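Local coordinates for protein putative aldolase (Bacteroides vulgatus ATCC 8482, PDB 3DXI) that is a putative aldolase with an HMGL-like TIM-barrel domain, its precise biochemical role not being established, at residues H192-S204 and A226-L238. Residues are numbered along the deposited sequence; the frame is centred on the assembly and turned at random.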
loop_
_atom_site.group_PDB
_atom_site.type_symbol
_atom_site.label_atom_id
_atom_site.label_comp_id
_atom_site.label_asym_id
_atom_site.label_seq_id
_atom_site.Cartn_x
_atom_site.Cartn_y
_atom_site.Cartn_z
ATOM N N HIS A 192 2.754 4.762 14.776
ATOM C CA HIS A 192 1.434 4.948 14.186
ATOM C C HIS A 192 1.679 5.495 12.784
ATOM O O HIS A 192 1.962 6.682 12.605
ATOM C CB HIS A 192 0.589 5.931 15.003
ATOM C CG HIS A 192 -0.806 6.106 14.479
ATOM N ND1 HIS A 192 -1.922 6.010 15.283
ATOM C CD2 HIS A 192 -1.264 6.388 13.235
ATOM C CE1 HIS A 192 -3.005 6.228 14.558
ATOM N NE2 HIS A 192 -2.634 6.461 13.312
ATOM N N GLY A 193 1.584 4.624 11.789
ATOM C CA GLY A 193 1.835 5.068 10.436
ATOM C C GLY A 193 0.596 5.458 9.666
ATOM O O GLY A 193 -0.508 4.999 9.968
ATOM N N HIS A 194 0.771 6.337 8.686
ATOM C CA HIS A 194 -0.336 6.739 7.832
ATOM C C HIS A 194 -0.072 6.122 6.466
ATOM O O HIS A 194 1.079 5.809 6.130
ATOM C CB HIS A 194 -0.442 8.258 7.747
ATOM C CG HIS A 194 -1.074 8.877 8.954
ATOM N ND1 HIS A 194 -1.206 10.239 9.111
ATOM C CD2 HIS A 194 -1.619 8.317 10.058
ATOM C CE1 HIS A 194 -1.803 10.491 10.263
ATOM N NE2 HIS A 194 -2.064 9.342 10.857
ATOM N N ASP A 195 -1.129 5.949 5.681
ATOM C CA ASP A 195 -1.004 5.293 4.390
ATOM C C ASP A 195 -0.961 6.167 3.142
ATOM O O ASP A 195 -1.311 5.702 2.054
ATOM C CB ASP A 195 -2.130 4.257 4.259
ATOM C CG ASP A 195 -1.608 2.865 3.969
ATOM O OD1 ASP A 195 -0.481 2.552 4.408
ATOM O OD2 ASP A 195 -2.325 2.080 3.313
ATOM N N ASN A 196 -0.521 7.415 3.277
ATOM C CA ASN A 196 -0.456 8.301 2.117
ATOM C C ASN A 196 0.353 7.687 0.974
ATOM O O ASN A 196 -0.007 7.836 -0.193
ATOM C CB ASN A 196 0.131 9.660 2.509
ATOM C CG ASN A 196 -0.797 10.454 3.401
ATOM O OD1 ASN A 196 -1.278 11.526 3.024
ATOM N ND2 ASN A 196 -1.066 9.925 4.589
ATOM N N LEU A 197 1.440 6.997 1.309
ATOM C CA LEU A 197 2.290 6.356 0.302
ATOM C C LEU A 197 2.188 4.836 0.379
ATOM O O LEU A 197 2.977 4.114 -0.236
ATOM C CB LEU A 197 3.751 6.767 0.497
ATOM C CG LEU A 197 4.081 8.232 0.201
ATOM C CD1 LEU A 197 5.558 8.505 0.508
ATOM C CD2 LEU A 197 3.758 8.537 -1.264
ATOM N N GLN A 198 1.208 4.362 1.140
ATOM C CA GLN A 198 0.995 2.935 1.341
ATOM C C GLN A 198 2.227 2.231 1.919
ATOM O O GLN A 198 2.522 1.082 1.586
ATOM C CB GLN A 198 0.543 2.269 0.037
ATOM C CG GLN A 198 -0.901 2.620 -0.333
ATOM C CD GLN A 198 -1.395 1.889 -1.567
ATOM O OE1 GLN A 198 -0.735 0.980 -2.067
ATOM N NE2 GLN A 198 -2.568 2.270 -2.053
ATOM N N LEU A 199 2.946 2.935 2.792
ATOM C CA LEU A 199 4.122 2.365 3.441
ATOM C C LEU A 199 3.778 1.982 4.889
ATOM O O LEU A 199 4.651 1.593 5.667
ATOM C CB LEU A 199 5.283 3.366 3.431
ATOM C CG LEU A 199 5.917 3.714 2.074
ATOM C CD1 LEU A 199 7.035 4.744 2.277
ATOM C CD2 LEU A 199 6.469 2.448 1.425
ATOM N N GLY A 200 2.499 2.091 5.238
ATOM C CA GLY A 200 2.076 1.748 6.583
ATOM C C GLY A 200 2.495 0.349 7.009
ATOM O O GLY A 200 3.061 0.168 8.085
ATOM N N LEU A 201 2.221 -0.650 6.173
ATOM C CA LEU A 201 2.581 -2.019 6.520
ATOM C C LEU A 201 4.087 -2.222 6.629
ATOM O O LEU A 201 4.578 -2.677 7.661
ATOM C CB LEU A 201 2.018 -3.017 5.498
ATOM C CG LEU A 201 2.425 -4.483 5.729
ATOM C CD1 LEU A 201 1.810 -5.010 7.022
ATOM C CD2 LEU A 201 1.987 -5.330 4.552
ATOM N N ILE A 202 4.828 -1.880 5.579
ATOM C CA ILE A 202 6.266 -2.095 5.620
ATOM C C ILE A 202 6.981 -1.290 6.706
ATOM O O ILE A 202 7.955 -1.772 7.288
ATOM C CB ILE A 202 6.935 -1.852 4.229
ATOM C CG1 ILE A 202 8.358 -2.410 4.258
ATOM C CG2 ILE A 202 6.940 -0.369 3.873
ATOM C CD1 ILE A 202 8.422 -3.893 4.683
ATOM N N ASN A 203 6.515 -0.072 6.984
ATOM C CA ASN A 203 7.135 0.723 8.046
ATOM C C ASN A 203 6.892 0.010 9.382
ATOM O O ASN A 203 7.791 -0.093 10.215
ATOM C CB ASN A 203 6.529 2.130 8.139
ATOM C CG ASN A 203 7.029 3.070 7.058
ATOM O OD1 ASN A 203 8.135 2.919 6.545
ATOM N ND2 ASN A 203 6.221 4.069 6.730
ATOM N N SER A 204 5.669 -0.474 9.582
ATOM C CA SER A 204 5.311 -1.165 10.820
ATOM C C SER A 204 6.091 -2.469 10.991
ATOM O O SER A 204 6.606 -2.756 12.070
ATOM C CB SER A 204 3.803 -1.438 10.858
ATOM O OG SER A 204 3.065 -0.228 10.723
ATOM N N ALA A 226 -5.941 9.815 3.694
ATOM C CA ALA A 226 -5.391 8.550 3.220
ATOM C C ALA A 226 -5.563 7.441 4.252
ATOM O O ALA A 226 -5.399 6.263 3.944
ATOM C CB ALA A 226 -3.917 8.718 2.870
ATOM N N GLY A 227 -5.874 7.826 5.483
ATOM C CA GLY A 227 -6.092 6.837 6.522
ATOM C C GLY A 227 -4.866 6.251 7.187
ATOM O O GLY A 227 -3.753 6.750 7.026
ATOM N N ASN A 228 -5.088 5.175 7.937
ATOM C CA ASN A 228 -4.030 4.495 8.679
ATOM C C ASN A 228 -3.678 3.131 8.099
ATOM O O ASN A 228 -4.216 2.712 7.074
ATOM C CB ASN A 228 -4.462 4.295 10.135
ATOM C CG ASN A 228 -4.862 5.582 10.811
ATOM O OD1 ASN A 228 -6.027 5.787 11.144
ATOM N ND2 ASN A 228 -3.900 6.456 11.021
ATOM N N LEU A 229 -2.752 2.447 8.758
ATOM C CA LEU A 229 -2.373 1.108 8.341
ATOM C C LEU A 229 -3.626 0.267 8.554
ATOM O O LEU A 229 -4.290 0.405 9.581
ATOM C CB LEU A 229 -1.246 0.579 9.230
ATOM C CG LEU A 229 -1.001 -0.931 9.265
ATOM C CD1 LEU A 229 -0.672 -1.452 7.876
ATOM C CD2 LEU A 229 0.136 -1.220 10.222
ATOM N N LYS A 230 -3.959 -0.581 7.584
ATOM C CA LYS A 230 -5.136 -1.438 7.700
ATOM C C LYS A 230 -4.819 -2.593 8.646
ATOM O O LYS A 230 -3.920 -3.402 8.381
ATOM C CB LYS A 230 -5.554 -1.966 6.320
ATOM C CG LYS A 230 -5.997 -0.854 5.378
ATOM C CD LYS A 230 -6.661 -1.376 4.116
ATOM C CE LYS A 230 -5.652 -1.870 3.106
ATOM N NZ LYS A 230 -6.079 -1.452 1.741
HETATM N N MSE A 231 -5.553 -2.655 9.756
HETATM C CA MSE A 231 -5.342 -3.698 10.749
HETATM C C MSE A 231 -5.374 -5.082 10.111
HETATM O O MSE A 231 -4.547 -5.931 10.429
HETATM C CB MSE A 231 -6.401 -3.601 11.854
HETATM C CG MSE A 231 -6.281 -4.677 12.930
HETATM SE SE MSE A 231 -4.598 -4.605 13.901
HETATM C CE MSE A 231 -5.098 -3.283 15.244
ATOM N N GLU A 232 -6.319 -5.306 9.203
ATOM C CA GLU A 232 -6.429 -6.603 8.536
ATOM C C GLU A 232 -5.167 -6.936 7.743
ATOM O O GLU A 232 -4.808 -8.106 7.612
ATOM C CB GLU A 232 -7.648 -6.643 7.598
ATOM C CG GLU A 232 -7.626 -5.586 6.490
ATOM C CD GLU A 232 -8.367 -4.330 6.876
ATOM O OE1 GLU A 232 -8.379 -3.992 8.080
ATOM O OE2 GLU A 232 -8.932 -3.674 5.974
ATOM N N LEU A 233 -4.501 -5.917 7.206
ATOM C CA LEU A 233 -3.277 -6.156 6.439
ATOM C C LEU A 233 -2.148 -6.537 7.391
ATOM O O LEU A 233 -1.346 -7.423 7.099
ATOM C CB LEU A 233 -2.878 -4.914 5.636
ATOM C CG LEU A 233 -1.624 -5.065 4.770
ATOM C CD1 LEU A 233 -1.753 -6.287 3.870
ATOM C CD2 LEU A 233 -1.433 -3.817 3.925
ATOM N N LEU A 234 -2.092 -5.861 8.533
ATOM C CA LEU A 234 -1.069 -6.145 9.537
ATOM C C LEU A 234 -1.198 -7.583 10.031
ATOM O O LEU A 234 -0.227 -8.334 10.016
ATOM C CB LEU A 234 -1.203 -5.188 10.722
ATOM C CG LEU A 234 -0.298 -5.400 11.939
ATOM C CD1 LEU A 234 1.172 -5.324 11.534
ATOM C CD2 LEU A 234 -0.626 -4.337 12.989
ATOM N N LEU A 235 -2.406 -7.957 10.454
ATOM C CA LEU A 235 -2.664 -9.299 10.971
ATOM C C LEU A 235 -2.416 -10.383 9.934
ATOM O O LEU A 235 -1.889 -11.446 10.255
ATOM C CB LEU A 235 -4.100 -9.414 11.494
ATOM C CG LEU A 235 -4.454 -8.511 12.677
ATOM C CD1 LEU A 235 -5.884 -8.800 13.119
ATOM C CD2 LEU A 235 -3.486 -8.746 13.829
ATOM N N THR A 236 -2.811 -10.134 8.692
ATOM C CA THR A 236 -2.580 -11.125 7.650
ATOM C C THR A 236 -1.080 -11.362 7.488
ATOM O O THR A 236 -0.629 -12.505 7.446
ATOM C CB THR A 236 -3.171 -10.679 6.303
ATOM O OG1 THR A 236 -4.601 -10.691 6.393
ATOM C CG2 THR A 236 -2.747 -11.627 5.192
ATOM N N TYR A 237 -0.313 -10.275 7.423
ATOM C CA TYR A 237 1.137 -10.369 7.268
ATOM C C TYR A 237 1.793 -11.099 8.442
ATOM O O TYR A 237 2.618 -11.995 8.243
ATOM C CB TYR A 237 1.766 -8.977 7.147
ATOM C CG TYR A 237 3.202 -9.020 6.656
ATOM C CD1 TYR A 237 3.493 -8.925 5.295
ATOM C CD2 TYR A 237 4.263 -9.208 7.546
ATOM C CE1 TYR A 237 4.798 -9.019 4.827
ATOM C CE2 TYR A 237 5.582 -9.305 7.086
ATOM C CZ TYR A 237 5.836 -9.210 5.724
ATOM O OH TYR A 237 7.118 -9.311 5.240
ATOM N N LEU A 238 1.433 -10.706 9.660
ATOM C CA LEU A 238 1.993 -11.320 10.862
ATOM C C LEU A 238 1.614 -12.793 10.988
ATOM O O LEU A 238 2.394 -13.589 11.500
ATOM C CB LEU A 238 1.539 -10.552 12.113
ATOM C CG LEU A 238 1.992 -9.085 12.222
ATOM C CD1 LEU A 238 1.447 -8.465 13.504
ATOM C CD2 LEU A 238 3.511 -9.004 12.197
HETATM O O HOH W 1 -1.921 3.363 11.706
HETATM O O HOH W 2 -2.698 -0.305 4.815
#
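Asp195 meets the 226-238 segment through its backbone N, which donates to Gly227 O at 3.1 Å; the N-H...O angle of 167° shows a nearly straight bond, although the donor stands above the carbonyl plane. The carboxylate of the same residue works in two directions. OD1 takes the N-H of Gly200, at the start of helix 200-209, nearly along its C-O axis, while a water lies 2.8 Å from Asp195 OD2 and accepts from Lys230 N at 3.1 Å. Asp195, which opens the 195-198 turn, thus reaches Gly200 directly at the start of one helix and, through a water, Lys230 N just before the other. A second water bridges Gly193 O and Leu229 N. At the other end, Asn228 brings its amide to the ring edge of His192, in the ring plane, with the two planes 78° apart; the ND1 of His192 is held by Asp216.

The apolar half begins at Leu229, whose CD1 rests 3.5 Å from Leu201 N and whose CD2 lies against Ser204. Leu201 carries most of the rest: with CG anti to its backbone N, its branches reach helix 231-241, CD2 lying 3.6 Å from Leu233 CG as the two leucines cross at about a right angle. The same methyl approaches Tyr237 CD1 at 4.0 Å. The axes of the short segments 200-204 and 231-238 come within 10.1 Å and cross at -49°, and Leu201 packs between the two helices against Leu233 and Tyr237. Two loops following strands 189-192 and 214-217, pinned together before their neighbouring helices pack side by side, are the expected arrangement of consecutive beta-alpha units in an eight-stranded TIM barrel.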